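Local coordinates for protein O-ureido-L-serine synthase (Streptomyces lavendulae, PDB 3X44) that uses pyridoxal 5'-phosphate to add hydroxyurea to O-acetyl-L-serine, giving the O-ureido-L-serine needed for biosynthesis of the antibiotic D-cycloserine, at residues Leu161-Gly175 against Leu189-Leu201. The protein carries 1 engineered substitution. Numbering follows the deposited sequence.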
loop_
_atom_site.group_PDB
_atom_site.type_symbol
_atom_site.label_atom_id
_atom_site.label_comp_id
_atom_site.label_asym_id
_atom_site.label_seq_id
_atom_site.Cartn_x
_atom_site.Cartn_y
_atom_site.Cartn_z
ATOM N N LEU A 161 13.978 6.736 -1.352
ATOM C CA LEU A 161 14.968 5.670 -1.437
ATOM C C LEU A 161 14.355 4.305 -1.728
ATOM O O LEU A 161 14.930 3.512 -2.481
ATOM C CB LEU A 161 15.784 5.604 -0.151
ATOM C CG LEU A 161 16.764 6.765 0.048
ATOM C CD1 LEU A 161 17.230 6.804 1.500
ATOM C CD2 LEU A 161 17.951 6.591 -0.902
ATOM N N ALA A 162 13.196 4.034 -1.133
ATOM C CA ALA A 162 12.515 2.759 -1.348
ATOM C C ALA A 162 12.071 2.637 -2.801
ATOM O O ALA A 162 12.246 1.592 -3.428
ATOM C CB ALA A 162 11.296 2.642 -0.425
ATOM N N ASP A 163 11.503 3.712 -3.335
ATOM C CA ASP A 163 11.026 3.714 -4.712
ATOM C C ASP A 163 12.152 3.563 -5.731
ATOM O O ASP A 163 11.968 2.943 -6.779
ATOM C CB ASP A 163 10.259 5.004 -5.003
ATOM C CG ASP A 163 8.809 4.931 -4.575
ATOM O OD1 ASP A 163 8.339 3.838 -4.204
ATOM O OD2 ASP A 163 8.136 5.974 -4.612
ATOM N N PHE A 164 13.317 4.126 -5.424
ATOM C CA PHE A 164 14.443 4.054 -6.342
ATOM C C PHE A 164 15.475 2.983 -6.017
ATOM O O PHE A 164 16.506 2.896 -6.682
ATOM C CB PHE A 164 15.126 5.422 -6.431
ATOM C CG PHE A 164 14.448 6.368 -7.382
ATOM C CD1 PHE A 164 13.611 7.370 -6.907
ATOM C CD2 PHE A 164 14.615 6.231 -8.759
ATOM C CE1 PHE A 164 12.948 8.222 -7.786
ATOM C CE2 PHE A 164 13.958 7.078 -9.650
ATOM C CZ PHE A 164 13.122 8.074 -9.163
ATOM N N ALA A 165 15.198 2.167 -5.004
ATOM C CA ALA A 165 16.125 1.104 -4.623
ATOM C C ALA A 165 16.337 0.165 -5.805
ATOM O O ALA A 165 15.379 -0.322 -6.403
ATOM C CB ALA A 165 15.584 0.329 -3.426
ATOM N N GLY A 166 17.600 -0.067 -6.142
ATOM C CA GLY A 166 17.932 -0.941 -7.252
ATOM C C GLY A 166 17.733 -0.267 -8.598
ATOM O O GLY A 166 17.863 -0.911 -9.643
ATOM N N LYS A 167 17.428 1.029 -8.574
ATOM C CA LYS A 167 17.195 1.794 -9.798
ATOM C C LYS A 167 18.095 3.017 -9.932
ATOM O O LYS A 167 18.662 3.501 -8.956
ATOM C CB LYS A 167 15.736 2.235 -9.865
ATOM C CG LYS A 167 14.766 1.096 -10.131
ATOM C CD LYS A 167 13.358 1.478 -9.729
ATOM C CE LYS A 167 12.507 0.242 -9.478
ATOM N NZ LYS A 167 12.578 -0.720 -10.616
ATOM N N ARG A 168 18.210 3.520 -11.154
ATOM C CA ARG A 168 19.048 4.684 -11.418
ATOM C C ARG A 168 18.407 6.008 -11.002
ATOM O O ARG A 168 17.250 6.283 -11.322
ATOM C CB ARG A 168 19.400 4.744 -12.905
ATOM C CG ARG A 168 20.092 6.037 -13.321
ATOM C CD ARG A 168 20.909 5.852 -14.589
ATOM N NE ARG A 168 21.638 7.066 -14.944
ATOM C CZ ARG A 168 22.243 7.258 -16.111
ATOM N NH1 ARG A 168 22.207 6.308 -17.039
ATOM N NH2 ARG A 168 22.873 8.401 -16.356
ATOM N N LEU A 169 19.176 6.816 -10.277
ATOM C CA LEU A 169 18.746 8.137 -9.830
ATOM C C LEU A 169 19.995 9.014 -9.842
ATOM O O LEU A 169 20.976 8.713 -9.160
ATOM C CB LEU A 169 18.146 8.088 -8.416
ATOM C CG LEU A 169 17.680 9.451 -7.877
ATOM C CD1 LEU A 169 16.615 10.034 -8.796
ATOM C CD2 LEU A 169 17.143 9.299 -6.454
ATOM N N ASP A 170 19.948 10.090 -10.618
ATOM C CA ASP A 170 21.080 11.003 -10.760
ATOM C C ASP A 170 20.964 12.367 -10.088
ATOM O O ASP A 170 21.959 12.896 -9.594
ATOM C CB ASP A 170 21.375 11.216 -12.244
ATOM C CG ASP A 170 21.699 9.928 -12.954
ATOM O OD1 ASP A 170 22.762 9.345 -12.661
ATOM O OD2 ASP A 170 20.885 9.493 -13.792
ATOM N N HIS A 171 19.770 12.955 -10.088
ATOM C CA HIS A 171 19.576 14.268 -9.468
ATOM C C HIS A 171 18.290 14.354 -8.665
ATOM O O HIS A 171 17.263 13.812 -9.071
ATOM C CB HIS A 171 19.520 15.371 -10.522
ATOM C CG HIS A 171 20.540 15.237 -11.603
ATOM N ND1 HIS A 171 21.721 15.947 -11.600
ATOM C CD2 HIS A 171 20.550 14.489 -12.731
ATOM C CE1 HIS A 171 22.416 15.640 -12.682
ATOM N NE2 HIS A 171 21.727 14.758 -13.384
ATOM N N PHE A 172 18.364 15.041 -7.529
ATOM C CA PHE A 172 17.212 15.271 -6.664
ATOM C C PHE A 172 17.014 16.790 -6.683
ATOM O O PHE A 172 17.908 17.544 -6.300
ATOM C CB PHE A 172 17.494 14.801 -5.236
ATOM C CG PHE A 172 16.417 15.170 -4.255
ATOM C CD1 PHE A 172 15.139 14.626 -4.368
ATOM C CD2 PHE A 172 16.671 16.075 -3.234
ATOM C CE1 PHE A 172 14.129 14.978 -3.478
ATOM C CE2 PHE A 172 15.669 16.435 -2.338
ATOM C CZ PHE A 172 14.395 15.884 -2.460
ATOM N N VAL A 173 15.845 17.247 -7.113
ATOM C CA VAL A 173 15.609 18.684 -7.206
ATOM C C VAL A 173 14.559 19.244 -6.269
ATOM O O VAL A 173 13.444 18.739 -6.191
ATOM C CB VAL A 173 15.221 19.072 -8.641
ATOM C CG1 VAL A 173 15.190 20.577 -8.777
ATOM C CG2 VAL A 173 16.203 18.451 -9.630
ATOM N N THR A 174 14.912 20.314 -5.572
ATOM C CA THR A 174 13.978 20.937 -4.653
ATOM C C THR A 174 14.301 22.400 -4.391
ATOM O O THR A 174 15.444 22.839 -4.535
ATOM C CB THR A 174 13.971 20.214 -3.285
ATOM O OG1 THR A 174 13.093 20.904 -2.381
ATOM C CG2 THR A 174 15.376 20.197 -2.692
ATOM N N GLY A 175 13.278 23.154 -4.019
ATOM C CA GLY A 175 13.488 24.545 -3.667
ATOM C C GLY A 175 13.482 24.510 -2.149
ATOM O O GLY A 175 13.592 23.428 -1.560
ATOM N N LEU A 189 20.240 11.081 1.712
ATOM C CA LEU A 189 20.782 10.807 0.394
ATOM C C LEU A 189 22.301 10.733 0.502
ATOM O O LEU A 189 22.939 9.930 -0.181
ATOM C CB LEU A 189 20.408 11.922 -0.582
ATOM C CG LEU A 189 18.995 11.909 -1.162
ATOM C CD1 LEU A 189 18.762 13.191 -1.944
ATOM C CD2 LEU A 189 18.809 10.686 -2.046
ATOM N N ARG A 190 22.869 11.573 1.366
ATOM C CA ARG A 190 24.315 11.618 1.570
ATOM C C ARG A 190 24.863 10.277 2.046
ATOM O O ARG A 190 25.912 9.826 1.588
ATOM C CB ARG A 190 24.685 12.707 2.594
ATOM C CG ARG A 190 26.056 13.350 2.356
ATOM C CD ARG A 190 26.757 13.824 3.639
ATOM N NE ARG A 190 25.859 14.372 4.660
ATOM C CZ ARG A 190 25.725 15.669 4.935
ATOM N NH1 ARG A 190 26.426 16.578 4.269
ATOM N NH2 ARG A 190 24.909 16.061 5.902
ATOM N N VAL A 191 24.142 9.636 2.958
ATOM C CA VAL A 191 24.574 8.359 3.507
ATOM C C VAL A 191 24.313 7.165 2.589
ATOM O O VAL A 191 25.190 6.321 2.382
ATOM C CB VAL A 191 23.888 8.096 4.865
ATOM C CG1 VAL A 191 24.417 6.813 5.488
ATOM C CG2 VAL A 191 24.115 9.281 5.790
ATOM N N ALA A 192 23.117 7.097 2.023
ATOM C CA ALA A 192 22.762 5.962 1.170
ATOM C C ALA A 192 23.130 6.082 -0.314
ATOM O O ALA A 192 23.561 5.103 -0.918
ATOM C CB ALA A 192 21.261 5.655 1.319
ATOM N N ARG A 193 22.951 7.260 -0.906
ATOM C CA ARG A 193 23.269 7.440 -2.319
ATOM C C ARG A 193 24.036 8.739 -2.567
ATOM O O ARG A 193 23.532 9.664 -3.209
ATOM C CB ARG A 193 21.979 7.408 -3.159
ATOM C CG ARG A 193 21.060 6.215 -2.845
ATOM C CD ARG A 193 19.906 6.068 -3.851
ATOM N NE ARG A 193 20.397 5.916 -5.220
ATOM C CZ ARG A 193 19.781 5.231 -6.181
ATOM N NH1 ARG A 193 18.625 4.616 -5.942
ATOM N NH2 ARG A 193 20.330 5.157 -7.387
ATOM N N PRO A 194 25.283 8.812 -2.066
ATOM C CA PRO A 194 26.131 9.998 -2.227
ATOM C C PRO A 194 26.389 10.405 -3.675
ATOM O O PRO A 194 26.826 11.524 -3.936
ATOM C CB PRO A 194 27.423 9.628 -1.492
ATOM C CG PRO A 194 27.418 8.145 -1.413
ATOM C CD PRO A 194 25.972 7.746 -1.318
ATOM N N GLU A 195 26.115 9.505 -4.613
ATOM C CA GLU A 195 26.323 9.800 -6.027
ATOM C C GLU A 195 25.261 10.751 -6.569
ATOM O O GLU A 195 25.514 11.495 -7.520
ATOM C CB GLU A 195 26.309 8.510 -6.847
ATOM C CG GLU A 195 27.689 7.976 -7.174
ATOM C CD GLU A 195 28.199 7.016 -6.121
ATOM O OE1 GLU A 195 27.665 7.035 -4.989
ATOM O OE2 GLU A 195 29.132 6.240 -6.422
ATOM N N VAL A 196 24.074 10.717 -5.966
ATOM C CA VAL A 196 22.970 11.578 -6.380
ATOM C C VAL A 196 23.315 13.051 -6.161
ATOM O O VAL A 196 23.776 13.434 -5.082
ATOM C CB VAL A 196 21.682 11.261 -5.588
ATOM C CG1 VAL A 196 20.557 12.187 -6.028
ATOM C CG2 VAL A 196 21.282 9.806 -5.796
ATOM N N ARG A 197 23.089 13.873 -7.186
ATOM C CA ARG A 197 23.365 15.301 -7.095
ATOM C C ARG A 197 22.169 16.006 -6.477
ATOM O O ARG A 197 21.053 15.925 -6.993
ATOM C CB ARG A 197 23.650 15.894 -8.485
ATOM C CG ARG A 197 25.062 15.610 -8.999
ATOM C CD ARG A 197 25.515 16.635 -10.037
ATOM N NE ARG A 197 26.052 17.845 -9.420
ATOM C CZ ARG A 197 27.309 17.985 -9.008
ATOM N NH1 ARG A 197 28.169 16.987 -9.147
ATOM N NH2 ARG A 197 27.706 19.126 -8.455
ATOM N N VAL A 198 22.409 16.686 -5.362
ATOM C CA VAL A 198 21.360 17.412 -4.668
ATOM C C VAL A 198 21.323 18.842 -5.191
ATOM O O VAL A 198 22.230 19.637 -4.944
ATOM C CB VAL A 198 21.593 17.415 -3.135
ATOM C CG1 VAL A 198 20.590 18.338 -2.457
ATOM C CG2 VAL A 198 21.450 15.994 -2.587
ATOM N N VAL A 199 20.256 19.155 -5.920
ATOM C CA VAL A 199 20.078 20.468 -6.526
ATOM C C VAL A 199 19.056 21.322 -5.787
ATOM O O VAL A 199 17.875 20.983 -5.741
ATOM C CB VAL A 199 19.619 20.318 -8.002
ATOM C CG1 VAL A 199 19.472 21.678 -8.655
ATOM C CG2 VAL A 199 20.622 19.455 -8.766
ATOM N N ALA A 200 19.512 22.438 -5.226
ATOM C CA ALA A 200 18.622 23.349 -4.501
ATOM C C ALA A 200 18.513 24.661 -5.263
ATOM O O ALA A 200 19.516 25.317 -5.533
ATOM C CB ALA A 200 19.153 23.609 -3.085
ATOM N N LEU A 201 17.294 25.041 -5.620
ATOM C CA LEU A 201 17.106 26.280 -6.353
ATOM C C LEU A 201 16.510 27.371 -5.476
ATOM O O LEU A 201 15.909 27.092 -4.439
ATOM C CB LEU A 201 16.200 26.043 -7.568
ATOM C CG LEU A 201 14.802 25.497 -7.272
ATOM C CD1 LEU A 201 13.815 26.648 -7.155
ATOM C CD2 LEU A 201 14.382 24.547 -8.383
HETATM O O HOH W 1 17.288 4.096 -3.391
HETATM O O HOH W 2 24.821 10.344 -10.584
#
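H171-T174 and R197-L201 pair as neighbouring parallel strands, their axes 4.8 Å apart and 18° from parallel. Five backbone bonds zip the pair from R197 N to D170 O (2.8 Å) through F172 N to R197 O, V199 N to F172 O and T174 N to V199 O, ending with L201 N to T174 O. Helix 180-192 links the strands in a beta-alpha-beta crossover of the larger, mixed sheet of this fold type II PLP enzyme; after the first strand, G175 leads into G177-T181, which binds pyridoxal 5'-phosphate and runs into the start of the helix. F172 turns to the face covered by this helix: with CG anti to the backbone N (chi1 173°), F172 CD2 lies 3.8 Å from L189 CD1, approached obliquely to the ring, and V196 CG1 packs at F172 CB. On the other face, under helix 264-278, the V173 and L201 side chains cross at about a right angle, touching through CG1 and CD2, and the H171 ring lies alongside R197, H171 ND1 3.7 Å from R197 CB; the R197 guanidinium runs on to a salt bridge with D238. Beyond the strands, R193, just past the helix end, bends at chi3 (58°) and clasps the turn F164-K167. R193 NH1 and NH2 both hold K167 O, end-on and in the guanidinium plane, NH2 at 2.8 Å and the straighter. R193 NH1 also reaches F164 O at 2.8 Å from above the carbonyl plane, across from K167 N. A water joins R193 NH1 to L161 O. L169 CB sits over one face of the R193 guanidinium, off-centre toward its rim, and L161 CD2 lies 3.6 Å from R193 CD, packing the arginine's aliphatic stem against helix 147-164 close to a second subunit.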